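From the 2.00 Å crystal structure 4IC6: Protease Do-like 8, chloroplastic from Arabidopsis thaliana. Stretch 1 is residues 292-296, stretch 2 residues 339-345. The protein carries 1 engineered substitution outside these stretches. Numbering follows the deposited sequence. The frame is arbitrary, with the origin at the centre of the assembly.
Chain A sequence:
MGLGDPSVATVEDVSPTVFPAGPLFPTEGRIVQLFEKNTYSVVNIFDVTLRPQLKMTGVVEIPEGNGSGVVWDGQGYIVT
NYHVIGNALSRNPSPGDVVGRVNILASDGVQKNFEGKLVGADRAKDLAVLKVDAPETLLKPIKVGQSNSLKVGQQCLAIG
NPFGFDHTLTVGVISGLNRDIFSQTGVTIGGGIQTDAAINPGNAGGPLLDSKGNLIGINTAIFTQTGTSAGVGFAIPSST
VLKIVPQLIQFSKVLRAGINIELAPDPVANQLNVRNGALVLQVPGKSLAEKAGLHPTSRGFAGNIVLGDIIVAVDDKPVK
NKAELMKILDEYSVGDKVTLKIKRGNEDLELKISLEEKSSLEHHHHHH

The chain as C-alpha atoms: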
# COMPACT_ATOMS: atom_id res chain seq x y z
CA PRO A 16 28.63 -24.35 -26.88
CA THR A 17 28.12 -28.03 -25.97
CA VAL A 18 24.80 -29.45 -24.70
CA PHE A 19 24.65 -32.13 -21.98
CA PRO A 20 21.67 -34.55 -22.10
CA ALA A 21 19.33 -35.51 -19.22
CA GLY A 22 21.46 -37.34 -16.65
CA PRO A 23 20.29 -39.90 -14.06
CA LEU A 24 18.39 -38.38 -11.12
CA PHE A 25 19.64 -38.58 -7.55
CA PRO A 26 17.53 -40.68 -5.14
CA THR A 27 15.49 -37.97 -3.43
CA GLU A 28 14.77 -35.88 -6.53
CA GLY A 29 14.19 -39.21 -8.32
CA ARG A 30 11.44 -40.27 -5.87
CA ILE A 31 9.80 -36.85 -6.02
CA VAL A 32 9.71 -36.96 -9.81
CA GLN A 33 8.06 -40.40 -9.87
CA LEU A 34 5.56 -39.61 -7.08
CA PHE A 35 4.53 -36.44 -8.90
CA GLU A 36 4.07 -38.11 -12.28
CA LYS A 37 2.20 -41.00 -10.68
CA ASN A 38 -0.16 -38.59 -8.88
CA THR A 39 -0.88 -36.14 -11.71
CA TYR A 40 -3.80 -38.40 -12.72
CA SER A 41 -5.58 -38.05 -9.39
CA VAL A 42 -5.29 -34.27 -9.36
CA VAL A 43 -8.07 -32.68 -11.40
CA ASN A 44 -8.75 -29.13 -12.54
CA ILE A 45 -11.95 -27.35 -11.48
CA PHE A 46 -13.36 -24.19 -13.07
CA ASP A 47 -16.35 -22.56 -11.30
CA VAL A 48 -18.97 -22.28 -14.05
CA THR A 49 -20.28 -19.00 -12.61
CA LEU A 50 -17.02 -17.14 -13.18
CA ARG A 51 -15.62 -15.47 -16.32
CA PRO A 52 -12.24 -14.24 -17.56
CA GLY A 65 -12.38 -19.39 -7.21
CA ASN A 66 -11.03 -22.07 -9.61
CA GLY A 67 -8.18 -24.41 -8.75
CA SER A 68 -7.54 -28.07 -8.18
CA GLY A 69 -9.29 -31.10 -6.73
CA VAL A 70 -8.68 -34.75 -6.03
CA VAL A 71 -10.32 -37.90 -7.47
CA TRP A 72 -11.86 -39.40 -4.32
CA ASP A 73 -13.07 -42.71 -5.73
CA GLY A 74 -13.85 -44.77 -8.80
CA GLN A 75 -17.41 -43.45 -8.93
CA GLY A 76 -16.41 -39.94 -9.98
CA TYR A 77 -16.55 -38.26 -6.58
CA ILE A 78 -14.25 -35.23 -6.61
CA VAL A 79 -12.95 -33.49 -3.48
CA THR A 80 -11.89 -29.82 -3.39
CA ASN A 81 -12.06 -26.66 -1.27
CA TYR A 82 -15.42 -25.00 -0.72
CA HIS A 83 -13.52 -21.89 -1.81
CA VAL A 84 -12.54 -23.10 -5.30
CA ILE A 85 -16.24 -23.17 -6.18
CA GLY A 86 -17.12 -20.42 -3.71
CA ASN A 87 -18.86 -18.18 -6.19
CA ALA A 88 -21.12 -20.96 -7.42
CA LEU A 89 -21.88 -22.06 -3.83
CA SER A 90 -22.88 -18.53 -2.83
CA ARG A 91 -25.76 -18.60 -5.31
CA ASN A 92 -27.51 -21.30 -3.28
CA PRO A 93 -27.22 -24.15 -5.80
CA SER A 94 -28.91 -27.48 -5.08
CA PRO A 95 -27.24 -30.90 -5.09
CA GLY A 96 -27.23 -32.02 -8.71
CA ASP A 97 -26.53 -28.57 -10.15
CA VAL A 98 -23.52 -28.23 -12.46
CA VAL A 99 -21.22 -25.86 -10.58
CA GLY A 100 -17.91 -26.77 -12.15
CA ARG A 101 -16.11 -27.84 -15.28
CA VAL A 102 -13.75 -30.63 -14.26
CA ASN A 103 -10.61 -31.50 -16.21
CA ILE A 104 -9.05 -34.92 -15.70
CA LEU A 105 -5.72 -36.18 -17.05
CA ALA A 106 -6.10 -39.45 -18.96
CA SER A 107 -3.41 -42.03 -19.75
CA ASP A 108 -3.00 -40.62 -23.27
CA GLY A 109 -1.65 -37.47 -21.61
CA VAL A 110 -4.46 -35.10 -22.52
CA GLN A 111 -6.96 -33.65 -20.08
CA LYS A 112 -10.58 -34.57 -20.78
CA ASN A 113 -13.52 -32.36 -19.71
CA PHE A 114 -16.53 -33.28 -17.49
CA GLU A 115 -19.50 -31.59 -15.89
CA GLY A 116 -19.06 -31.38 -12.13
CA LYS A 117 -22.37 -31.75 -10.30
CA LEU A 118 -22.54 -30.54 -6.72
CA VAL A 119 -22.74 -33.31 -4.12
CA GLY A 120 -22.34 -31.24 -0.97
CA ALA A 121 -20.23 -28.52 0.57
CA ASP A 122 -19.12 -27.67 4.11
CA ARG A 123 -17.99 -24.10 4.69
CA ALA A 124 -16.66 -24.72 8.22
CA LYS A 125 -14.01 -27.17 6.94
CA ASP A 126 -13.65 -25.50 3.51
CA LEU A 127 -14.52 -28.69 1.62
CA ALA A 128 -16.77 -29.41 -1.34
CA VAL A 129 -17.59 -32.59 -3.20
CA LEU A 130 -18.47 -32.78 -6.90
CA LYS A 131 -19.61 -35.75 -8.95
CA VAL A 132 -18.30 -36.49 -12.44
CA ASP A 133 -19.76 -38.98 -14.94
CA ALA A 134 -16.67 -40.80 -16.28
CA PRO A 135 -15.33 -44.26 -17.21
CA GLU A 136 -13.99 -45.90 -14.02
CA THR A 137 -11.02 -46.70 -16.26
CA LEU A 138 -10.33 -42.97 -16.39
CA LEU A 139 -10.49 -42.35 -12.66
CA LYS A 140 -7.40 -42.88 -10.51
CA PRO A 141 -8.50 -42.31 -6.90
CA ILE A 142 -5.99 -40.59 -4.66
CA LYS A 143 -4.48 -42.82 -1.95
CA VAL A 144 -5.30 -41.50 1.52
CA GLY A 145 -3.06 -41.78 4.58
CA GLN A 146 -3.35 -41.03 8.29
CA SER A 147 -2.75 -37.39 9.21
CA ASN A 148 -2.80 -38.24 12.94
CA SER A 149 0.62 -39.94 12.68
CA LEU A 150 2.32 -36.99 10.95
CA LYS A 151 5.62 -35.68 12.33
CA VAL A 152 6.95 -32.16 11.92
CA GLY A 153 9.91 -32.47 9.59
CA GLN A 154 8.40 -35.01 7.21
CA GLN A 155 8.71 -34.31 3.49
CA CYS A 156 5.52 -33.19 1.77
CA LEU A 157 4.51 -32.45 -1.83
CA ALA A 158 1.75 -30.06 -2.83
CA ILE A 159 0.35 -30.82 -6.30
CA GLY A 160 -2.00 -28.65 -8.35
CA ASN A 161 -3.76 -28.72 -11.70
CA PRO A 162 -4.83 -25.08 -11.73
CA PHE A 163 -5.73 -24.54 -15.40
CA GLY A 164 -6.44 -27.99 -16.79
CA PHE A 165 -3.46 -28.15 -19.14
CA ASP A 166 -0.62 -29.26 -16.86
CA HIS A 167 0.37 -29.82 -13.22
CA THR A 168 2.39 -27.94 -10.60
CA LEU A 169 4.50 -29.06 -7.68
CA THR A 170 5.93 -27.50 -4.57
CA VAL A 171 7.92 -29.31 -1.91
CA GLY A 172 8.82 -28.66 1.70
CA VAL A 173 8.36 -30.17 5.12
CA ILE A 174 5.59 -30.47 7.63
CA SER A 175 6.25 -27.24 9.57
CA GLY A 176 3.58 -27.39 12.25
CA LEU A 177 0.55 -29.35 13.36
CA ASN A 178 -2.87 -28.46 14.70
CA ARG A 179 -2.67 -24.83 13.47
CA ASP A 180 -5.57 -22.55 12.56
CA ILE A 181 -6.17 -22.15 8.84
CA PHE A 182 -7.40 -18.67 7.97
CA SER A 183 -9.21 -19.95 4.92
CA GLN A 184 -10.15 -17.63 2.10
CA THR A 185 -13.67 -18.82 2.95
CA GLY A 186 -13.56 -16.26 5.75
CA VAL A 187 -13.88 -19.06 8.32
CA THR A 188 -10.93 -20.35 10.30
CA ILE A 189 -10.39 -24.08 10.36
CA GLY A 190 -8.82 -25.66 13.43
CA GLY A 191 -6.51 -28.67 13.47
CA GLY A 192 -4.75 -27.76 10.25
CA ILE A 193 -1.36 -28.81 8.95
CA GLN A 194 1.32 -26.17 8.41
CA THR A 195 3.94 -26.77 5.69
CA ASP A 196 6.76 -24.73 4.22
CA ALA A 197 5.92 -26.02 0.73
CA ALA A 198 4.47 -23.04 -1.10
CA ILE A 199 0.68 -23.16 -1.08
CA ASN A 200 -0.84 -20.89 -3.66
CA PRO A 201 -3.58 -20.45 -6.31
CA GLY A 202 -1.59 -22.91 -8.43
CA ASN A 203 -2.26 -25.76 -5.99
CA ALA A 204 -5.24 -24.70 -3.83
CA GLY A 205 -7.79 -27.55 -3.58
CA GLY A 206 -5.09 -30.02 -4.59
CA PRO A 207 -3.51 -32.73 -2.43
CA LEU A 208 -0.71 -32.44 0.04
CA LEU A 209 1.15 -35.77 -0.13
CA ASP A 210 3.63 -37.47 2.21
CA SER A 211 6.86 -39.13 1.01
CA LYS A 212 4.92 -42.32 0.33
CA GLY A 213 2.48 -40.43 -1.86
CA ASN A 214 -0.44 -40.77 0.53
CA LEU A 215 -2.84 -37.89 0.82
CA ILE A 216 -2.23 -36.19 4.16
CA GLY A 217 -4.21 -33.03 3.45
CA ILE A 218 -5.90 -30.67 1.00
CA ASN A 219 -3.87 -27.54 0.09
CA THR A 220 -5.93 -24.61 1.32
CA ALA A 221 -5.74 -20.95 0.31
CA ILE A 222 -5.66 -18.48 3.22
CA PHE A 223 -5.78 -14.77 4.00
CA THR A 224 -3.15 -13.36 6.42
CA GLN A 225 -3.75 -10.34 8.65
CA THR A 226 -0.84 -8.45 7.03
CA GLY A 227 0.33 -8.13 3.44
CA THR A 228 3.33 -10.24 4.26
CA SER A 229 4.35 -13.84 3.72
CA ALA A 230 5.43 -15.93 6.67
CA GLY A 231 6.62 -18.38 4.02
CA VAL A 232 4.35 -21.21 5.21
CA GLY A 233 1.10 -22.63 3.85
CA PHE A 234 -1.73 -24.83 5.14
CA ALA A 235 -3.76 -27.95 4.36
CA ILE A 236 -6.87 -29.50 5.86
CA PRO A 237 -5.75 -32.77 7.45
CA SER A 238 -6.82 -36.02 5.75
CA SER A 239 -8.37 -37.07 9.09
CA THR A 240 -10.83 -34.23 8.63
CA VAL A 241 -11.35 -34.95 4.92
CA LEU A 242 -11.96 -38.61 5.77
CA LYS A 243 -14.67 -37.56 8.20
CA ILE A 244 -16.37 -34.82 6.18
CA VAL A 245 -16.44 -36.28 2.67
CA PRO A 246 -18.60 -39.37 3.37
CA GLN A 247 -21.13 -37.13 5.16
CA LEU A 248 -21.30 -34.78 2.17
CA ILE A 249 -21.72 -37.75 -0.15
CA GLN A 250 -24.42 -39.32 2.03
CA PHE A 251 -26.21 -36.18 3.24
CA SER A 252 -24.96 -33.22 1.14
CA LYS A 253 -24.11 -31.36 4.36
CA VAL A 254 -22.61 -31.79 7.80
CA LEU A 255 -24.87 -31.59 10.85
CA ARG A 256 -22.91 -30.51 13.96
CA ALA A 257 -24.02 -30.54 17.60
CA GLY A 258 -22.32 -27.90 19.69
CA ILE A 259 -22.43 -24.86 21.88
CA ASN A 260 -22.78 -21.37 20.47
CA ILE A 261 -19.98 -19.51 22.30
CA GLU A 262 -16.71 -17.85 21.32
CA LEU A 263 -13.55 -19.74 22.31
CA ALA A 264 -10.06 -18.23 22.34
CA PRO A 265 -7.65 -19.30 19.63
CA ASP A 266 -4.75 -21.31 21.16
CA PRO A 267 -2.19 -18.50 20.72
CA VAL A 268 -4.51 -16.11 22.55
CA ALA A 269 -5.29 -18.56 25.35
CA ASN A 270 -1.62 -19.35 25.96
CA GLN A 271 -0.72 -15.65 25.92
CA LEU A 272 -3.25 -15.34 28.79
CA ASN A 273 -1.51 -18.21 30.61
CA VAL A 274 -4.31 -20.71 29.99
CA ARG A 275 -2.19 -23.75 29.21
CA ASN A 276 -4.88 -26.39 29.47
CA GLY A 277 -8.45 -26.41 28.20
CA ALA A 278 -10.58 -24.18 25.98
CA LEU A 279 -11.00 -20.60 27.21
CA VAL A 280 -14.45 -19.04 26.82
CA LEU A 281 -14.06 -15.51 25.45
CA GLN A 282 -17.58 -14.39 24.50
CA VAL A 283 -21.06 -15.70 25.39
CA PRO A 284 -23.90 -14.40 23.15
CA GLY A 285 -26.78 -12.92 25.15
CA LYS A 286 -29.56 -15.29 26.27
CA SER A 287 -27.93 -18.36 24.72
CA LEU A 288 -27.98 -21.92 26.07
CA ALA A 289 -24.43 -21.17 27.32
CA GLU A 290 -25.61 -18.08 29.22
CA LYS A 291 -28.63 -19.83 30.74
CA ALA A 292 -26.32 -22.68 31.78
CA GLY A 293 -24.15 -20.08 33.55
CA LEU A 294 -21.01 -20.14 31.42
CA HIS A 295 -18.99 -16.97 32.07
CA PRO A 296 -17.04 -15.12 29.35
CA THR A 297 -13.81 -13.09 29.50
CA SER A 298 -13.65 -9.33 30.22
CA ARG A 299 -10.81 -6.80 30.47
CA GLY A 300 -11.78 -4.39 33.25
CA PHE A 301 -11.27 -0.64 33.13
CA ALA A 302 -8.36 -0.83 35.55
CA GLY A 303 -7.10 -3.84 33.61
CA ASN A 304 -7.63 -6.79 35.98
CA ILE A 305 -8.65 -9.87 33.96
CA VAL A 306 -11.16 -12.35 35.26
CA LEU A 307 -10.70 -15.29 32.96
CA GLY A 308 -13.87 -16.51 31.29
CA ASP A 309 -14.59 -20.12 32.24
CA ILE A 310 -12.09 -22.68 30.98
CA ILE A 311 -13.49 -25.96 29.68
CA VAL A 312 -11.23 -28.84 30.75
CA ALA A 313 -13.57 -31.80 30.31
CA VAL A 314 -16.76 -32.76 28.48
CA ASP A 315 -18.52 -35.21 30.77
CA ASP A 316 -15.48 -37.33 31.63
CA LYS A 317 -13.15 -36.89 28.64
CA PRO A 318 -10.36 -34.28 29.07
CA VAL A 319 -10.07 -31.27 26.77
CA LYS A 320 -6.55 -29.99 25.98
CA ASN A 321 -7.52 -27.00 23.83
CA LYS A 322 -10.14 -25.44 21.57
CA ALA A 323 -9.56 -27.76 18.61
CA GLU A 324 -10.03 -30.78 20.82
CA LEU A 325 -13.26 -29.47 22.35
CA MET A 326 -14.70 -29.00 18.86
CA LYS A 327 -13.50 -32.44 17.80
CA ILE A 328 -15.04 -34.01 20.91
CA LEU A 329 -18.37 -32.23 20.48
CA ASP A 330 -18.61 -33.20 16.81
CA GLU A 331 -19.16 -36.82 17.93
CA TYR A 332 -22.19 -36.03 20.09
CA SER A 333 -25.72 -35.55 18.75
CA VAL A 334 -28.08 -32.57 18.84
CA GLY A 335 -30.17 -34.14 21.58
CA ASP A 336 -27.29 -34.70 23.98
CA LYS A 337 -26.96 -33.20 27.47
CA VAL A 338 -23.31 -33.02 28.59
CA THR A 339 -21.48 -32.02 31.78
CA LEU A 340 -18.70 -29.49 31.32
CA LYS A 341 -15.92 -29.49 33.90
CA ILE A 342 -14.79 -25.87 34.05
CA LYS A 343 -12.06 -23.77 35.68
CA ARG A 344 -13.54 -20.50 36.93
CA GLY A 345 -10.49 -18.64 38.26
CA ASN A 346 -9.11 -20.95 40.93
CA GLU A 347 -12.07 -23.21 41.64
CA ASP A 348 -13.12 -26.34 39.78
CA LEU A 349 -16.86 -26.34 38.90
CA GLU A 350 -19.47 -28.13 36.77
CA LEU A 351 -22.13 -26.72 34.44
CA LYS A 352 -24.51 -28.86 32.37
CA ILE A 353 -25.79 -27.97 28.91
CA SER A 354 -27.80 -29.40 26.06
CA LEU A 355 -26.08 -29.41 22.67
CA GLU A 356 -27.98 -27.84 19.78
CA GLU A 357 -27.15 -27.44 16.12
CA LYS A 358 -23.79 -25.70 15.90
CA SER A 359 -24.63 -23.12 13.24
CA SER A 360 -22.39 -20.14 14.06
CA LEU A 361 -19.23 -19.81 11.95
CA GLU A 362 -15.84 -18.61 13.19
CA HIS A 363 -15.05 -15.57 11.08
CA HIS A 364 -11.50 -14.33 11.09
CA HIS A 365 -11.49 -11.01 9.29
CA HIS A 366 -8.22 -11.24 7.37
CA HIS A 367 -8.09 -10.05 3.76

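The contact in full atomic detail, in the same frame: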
# COMPACT_ATOMS: atom_id res chain seq x y z
N ALA A 292 -27.05 -21.66 31.03
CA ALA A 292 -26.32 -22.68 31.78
C ALA A 292 -25.34 -22.07 32.79
O ALA A 292 -24.89 -22.75 33.71
CB ALA A 292 -25.59 -23.62 30.83
N GLY A 293 -25.00 -20.79 32.60
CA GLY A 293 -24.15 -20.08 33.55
C GLY A 293 -22.68 -20.03 33.17
O GLY A 293 -21.82 -19.80 34.02
N LEU A 294 -22.38 -20.24 31.89
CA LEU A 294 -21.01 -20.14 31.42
C LEU A 294 -20.59 -18.67 31.42
O LEU A 294 -21.30 -17.82 30.89
CB LEU A 294 -20.89 -20.74 30.02
CG LEU A 294 -19.88 -21.88 29.76
CD1 LEU A 294 -19.88 -22.91 30.87
CD2 LEU A 294 -20.18 -22.54 28.41
N HIS A 295 -19.44 -18.35 32.02
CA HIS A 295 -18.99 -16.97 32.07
C HIS A 295 -17.91 -16.69 31.04
O HIS A 295 -17.01 -17.51 30.82
CB HIS A 295 -18.51 -16.60 33.48
N PRO A 296 -18.00 -15.52 30.38
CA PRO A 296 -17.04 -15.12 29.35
C PRO A 296 -15.86 -14.37 29.97
O PRO A 296 -15.71 -14.37 31.19
CB PRO A 296 -17.86 -14.17 28.49
CG PRO A 296 -18.71 -13.48 29.46
CD PRO A 296 -19.06 -14.51 30.53
N THR A 339 -21.97 -32.73 30.60
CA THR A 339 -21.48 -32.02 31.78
C THR A 339 -20.11 -31.45 31.47
O THR A 339 -19.20 -32.18 31.09
CB THR A 339 -21.33 -32.95 32.98
OG1 THR A 339 -22.57 -33.65 33.20
CG2 THR A 339 -20.96 -32.15 34.22
N LEU A 340 -19.97 -30.13 31.60
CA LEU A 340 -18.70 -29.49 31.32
C LEU A 340 -17.95 -29.27 32.63
O LEU A 340 -18.45 -28.60 33.54
CB LEU A 340 -18.90 -28.13 30.64
CG LEU A 340 -19.76 -28.08 29.37
CD1 LEU A 340 -19.86 -26.63 28.90
CD2 LEU A 340 -19.16 -28.96 28.28
N LYS A 341 -16.75 -29.83 32.74
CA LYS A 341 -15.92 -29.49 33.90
C LYS A 341 -15.16 -28.21 33.58
O LYS A 341 -14.39 -28.16 32.62
CB LYS A 341 -14.99 -30.64 34.29
CG LYS A 341 -15.50 -31.44 35.49
CD LYS A 341 -14.42 -32.36 36.07
CE LYS A 341 -14.16 -33.56 35.16
NZ LYS A 341 -12.84 -34.20 35.45
N ILE A 342 -15.40 -27.16 34.36
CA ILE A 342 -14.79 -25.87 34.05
C ILE A 342 -13.92 -25.29 35.16
O ILE A 342 -14.18 -25.50 36.35
CB ILE A 342 -15.85 -24.83 33.65
CG1 ILE A 342 -16.70 -24.44 34.86
CG2 ILE A 342 -16.73 -25.34 32.49
CD1 ILE A 342 -17.34 -23.07 34.72
N LYS A 343 -12.89 -24.55 34.76
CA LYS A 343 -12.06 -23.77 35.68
C LYS A 343 -12.53 -22.33 35.66
O LYS A 343 -12.44 -21.64 34.65
CB LYS A 343 -10.59 -23.84 35.26
CG LYS A 343 -9.59 -23.37 36.33
CD LYS A 343 -8.61 -24.51 36.67
CE LYS A 343 -7.47 -24.05 37.58
NZ LYS A 343 -7.65 -24.47 39.01
N ARG A 344 -13.07 -21.87 36.79
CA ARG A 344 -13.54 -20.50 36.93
C ARG A 344 -12.60 -19.78 37.90
O ARG A 344 -12.85 -19.74 39.09
CB ARG A 344 -14.97 -20.49 37.50
CG ARG A 344 -15.57 -19.10 37.75
CD ARG A 344 -17.12 -19.12 37.86
NE ARG A 344 -17.78 -19.32 36.56
CZ ARG A 344 -19.05 -18.99 36.30
NH1 ARG A 344 -19.81 -18.45 37.23
NH2 ARG A 344 -19.54 -19.21 35.09
N GLY A 345 -11.51 -19.20 37.38
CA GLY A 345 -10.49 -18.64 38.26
C GLY A 345 -9.71 -19.76 38.93
O GLY A 345 -9.01 -20.52 38.26

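This is a small contact between a loop and a strand, held by one arginine-to-carbonyl hydrogen bond and a modest apolar patch. About 206 Å² of surface is buried, both sides summed.

Arg-344, the last residue of the strand, makes the polar part. Its CA-to-CB bond points sideways, but its end comes nearer: chi1 and chi2 are t, and chi3 turns to m before the guanidinium. NH2 of Arg-344 donates a hydrogen bond to O of Gly-293, at 2.6 Å. The bond is short, but the N-H...O angle of 133° shows that it is bent. The carbonyl lies at the edge of the guanidinium, near its plane. CB of His-295 sits over one face, 3.2 Å from NH2 of Arg-344. N of His-295 is also 3.2 Å from NH2 of Arg-344, but both are donors and no bond forms. The imidazole ring of His-295 is not modelled. NE of Arg-344 is buried by the contact without a partner.

Gly-293 is the first residue after a helix to leave helical phi/psi, in a Schellman motif. Its phi is 97°, and a CB there would be jammed against the preceding carbonyl O.

Leu-294 makes the apolar part. Its CA-to-CB bond points away, yet its end comes nearer the strand. CD2 of Leu-294 lies 4.1 Å from CD1 of Leu-340, and CD1 of Leu-294 lies 4.3 Å from CG2 of Ile-342. All three leucine and isoleucine residues are buried.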